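Long-range contact in Acarbose/maltose binding protein GacH (Streptomyces glaucescens, PDB 3K01), which binds acarbose, and probably maltose, as the solute receptor of an ABC transporter: residues Thr142-Tyr147 and Lys354-Ala359. Sequence-based numbering, arbitrary orientation.
Sequences TLALFY and KFFKPA
Ala144 and Phe356 meet where the broken strand 132-148 packs against helix 351-360, and the ring of Phe356 bridges much of the junction. With CG anti to the carbonyl carbon (chi1 -78°), Phe356 leaves the helix toward the strand. CB and CG serve as a stalk and stay clear of residues 142-147; contact begins at CD1, 4.0 Å from Ala144 CB. CE1 comes closer to the same methyl, 3.7 Å from Ala144 CB, and also lies near Thr142 O. At the tip, CZ of Phe356 sits 3.8 Å from CE2 of Phe146 and equally close to its CZ. The two rings cross obliquely, their planes at 66° and their centroids 6.0 Å apart. Ile264 touches both rings, while Pro261 and Leu335 add further contacts to Phe356.

One turn further along the helix, Ala359 also packs on the Ala144 methyl, roughly at right angles to the direction of the Phe356 ring, the two CB atoms being 3.6 Å apart. Thr142 CG2 lies beside Ala359, 3.6 Å from Ala359 O. The same threonine turns OG1 anti to the backbone N (chi1 -167°), where it hydrogen-bonds with Pro294 O and Ser293 OG, leaving its methyl for the helix.

No hydrogen bond or salt bridge joins the segments. Backbone bonds to Asn259, Ala282 and Met257 tie residues 144-146 into the sheet of this solute-binding fold, and the two segments therefore meet mainly through apolar packing and shape. Thr142 O, buried without a polar partner, probably carries a small desolvation cost.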
loop_
_atom_site.group_PDB
_atom_site.type_symbol
_atom_site.label_atom_id
_atom_site.label_comp_id
_atom_site.label_asym_id
_atom_site.label_seq_id
_atom_site.Cartn_x
_atom_site.Cartn_y
_atom_site.Cartn_z
ATOM N N THR A 142 -3.626 -2.472 -0.126
ATOM C CA THR A 142 -3.701 -2.252 1.323
ATOM C C THR A 142 -3.527 -3.590 2.011
ATOM O O THR A 142 -3.347 -4.623 1.358
ATOM C CB THR A 142 -5.055 -1.596 1.700
ATOM O OG1 THR A 142 -5.032 -1.106 3.051
ATOM C CG2 THR A 142 -6.239 -2.527 1.520
ATOM N N LEU A 143 -3.594 -3.560 3.333
ATOM C CA LEU A 143 -3.600 -4.785 4.141
ATOM C C LEU A 143 -5.024 -5.176 4.469
ATOM O O LEU A 143 -5.913 -4.333 4.525
ATOM C CB LEU A 143 -2.828 -4.548 5.447
ATOM C CG LEU A 143 -1.342 -4.263 5.321
ATOM C CD1 LEU A 143 -0.687 -4.009 6.698
ATOM C CD2 LEU A 143 -0.598 -5.404 4.596
ATOM N N ALA A 144 -5.211 -6.480 4.721
ATOM C CA ALA A 144 -6.527 -7.054 4.949
ATOM C C ALA A 144 -6.391 -8.243 5.884
ATOM O O ALA A 144 -5.302 -8.793 6.023
ATOM C CB ALA A 144 -7.148 -7.503 3.612
ATOM N N LEU A 145 -7.500 -8.618 6.520
ATOM C CA LEU A 145 -7.509 -9.807 7.375
ATOM C C LEU A 145 -7.800 -11.054 6.524
ATOM O O LEU A 145 -8.902 -11.205 5.995
ATOM C CB LEU A 145 -8.582 -9.637 8.432
ATOM C CG LEU A 145 -8.641 -10.756 9.483
ATOM C CD1 LEU A 145 -7.432 -10.775 10.374
ATOM C CD2 LEU A 145 -9.933 -10.601 10.284
ATOM N N PHE A 146 -6.804 -11.917 6.389
ATOM C CA PHE A 146 -6.980 -13.223 5.740
ATOM C C PHE A 146 -7.470 -14.217 6.791
ATOM O O PHE A 146 -7.013 -14.204 7.938
ATOM C CB PHE A 146 -5.642 -13.762 5.234
ATOM C CG PHE A 146 -5.086 -13.094 4.006
ATOM C CD1 PHE A 146 -4.501 -13.876 3.031
ATOM C CD2 PHE A 146 -5.055 -11.705 3.830
ATOM C CE1 PHE A 146 -3.914 -13.332 1.897
ATOM C CE2 PHE A 146 -4.481 -11.147 2.681
ATOM C CZ PHE A 146 -3.923 -11.979 1.709
ATOM N N TYR A 147 -8.381 -15.102 6.419
ATOM C CA TYR A 147 -8.867 -16.097 7.364
ATOM C C TYR A 147 -9.080 -17.446 6.688
ATOM O O TYR A 147 -9.410 -17.550 5.505
ATOM C CB TYR A 147 -10.136 -15.632 8.111
ATOM C CG TYR A 147 -11.320 -15.277 7.257
ATOM C CD1 TYR A 147 -11.447 -13.999 6.703
ATOM C CD2 TYR A 147 -12.342 -16.215 7.037
ATOM C CE1 TYR A 147 -12.548 -13.672 5.939
ATOM C CE2 TYR A 147 -13.427 -15.888 6.280
ATOM C CZ TYR A 147 -13.521 -14.619 5.743
ATOM O OH TYR A 147 -14.617 -14.271 4.963
ATOM N N LYS A 354 -12.580 -9.056 -5.736
ATOM C CA LYS A 354 -13.530 -9.647 -4.795
ATOM C C LYS A 354 -12.923 -9.784 -3.403
ATOM O O LYS A 354 -13.583 -9.519 -2.396
ATOM C CB LYS A 354 -14.018 -11.007 -5.287
ATOM C CG LYS A 354 -14.904 -10.889 -6.505
ATOM C CD LYS A 354 -15.407 -12.254 -7.014
ATOM C CE LYS A 354 -14.271 -13.185 -7.457
ATOM N NZ LYS A 354 -14.862 -14.483 -7.980
ATOM N N PHE A 355 -11.665 -10.222 -3.340
ATOM C CA PHE A 355 -10.997 -10.347 -2.045
ATOM C C PHE A 355 -10.757 -9.010 -1.367
ATOM O O PHE A 355 -10.930 -8.923 -0.147
ATOM C CB PHE A 355 -9.639 -11.030 -2.166
ATOM C CG PHE A 355 -9.666 -12.536 -2.280
ATOM C CD1 PHE A 355 -10.452 -13.308 -1.429
ATOM C CD2 PHE A 355 -8.814 -13.179 -3.171
ATOM C CE1 PHE A 355 -10.418 -14.705 -1.501
ATOM C CE2 PHE A 355 -8.793 -14.598 -3.254
ATOM C CZ PHE A 355 -9.582 -15.327 -2.406
ATOM N N PHE A 356 -10.348 -7.983 -2.125
ATOM C CA PHE A 356 -9.753 -6.772 -1.533
ATOM C C PHE A 356 -10.511 -5.490 -1.565
ATOM O O PHE A 356 -10.132 -4.554 -0.874
ATOM C CB PHE A 356 -8.349 -6.504 -2.089
ATOM C CG PHE A 356 -7.321 -7.390 -1.476
ATOM C CD1 PHE A 356 -6.653 -7.038 -0.310
ATOM C CD2 PHE A 356 -7.087 -8.628 -2.031
ATOM C CE1 PHE A 356 -5.729 -7.945 0.266
ATOM C CE2 PHE A 356 -6.171 -9.497 -1.466
ATOM C CZ PHE A 356 -5.511 -9.138 -0.317
ATOM N N LYS A 357 -11.560 -5.379 -2.370
ATOM C CA LYS A 357 -12.202 -4.080 -2.428
ATOM C C LYS A 357 -12.745 -3.586 -1.072
ATOM O O LYS A 357 -12.541 -2.415 -0.735
ATOM C CB LYS A 357 -13.212 -3.973 -3.564
ATOM C CG LYS A 357 -13.761 -2.535 -3.788
ATOM C CD LYS A 357 -12.659 -1.454 -3.834
ATOM C CE LYS A 357 -13.110 -0.151 -4.485
ATOM N NZ LYS A 357 -14.298 0.432 -3.890
ATOM N N PRO A 358 -13.413 -4.447 -0.279
ATOM C CA PRO A 358 -13.824 -3.933 1.025
ATOM C C PRO A 358 -12.651 -3.453 1.888
ATOM O O PRO A 358 -12.755 -2.443 2.586
ATOM C CB PRO A 358 -14.553 -5.136 1.655
ATOM C CG PRO A 358 -15.088 -5.891 0.442
ATOM C CD PRO A 358 -13.955 -5.803 -0.545
ATOM N N ALA A 359 -11.515 -4.146 1.807
ATOM C CA ALA A 359 -10.316 -3.696 2.528
ATOM C C ALA A 359 -9.807 -2.353 1.992
ATOM O O ALA A 359 -9.444 -1.447 2.750
ATOM C CB ALA A 359 -9.233 -4.761 2.423
#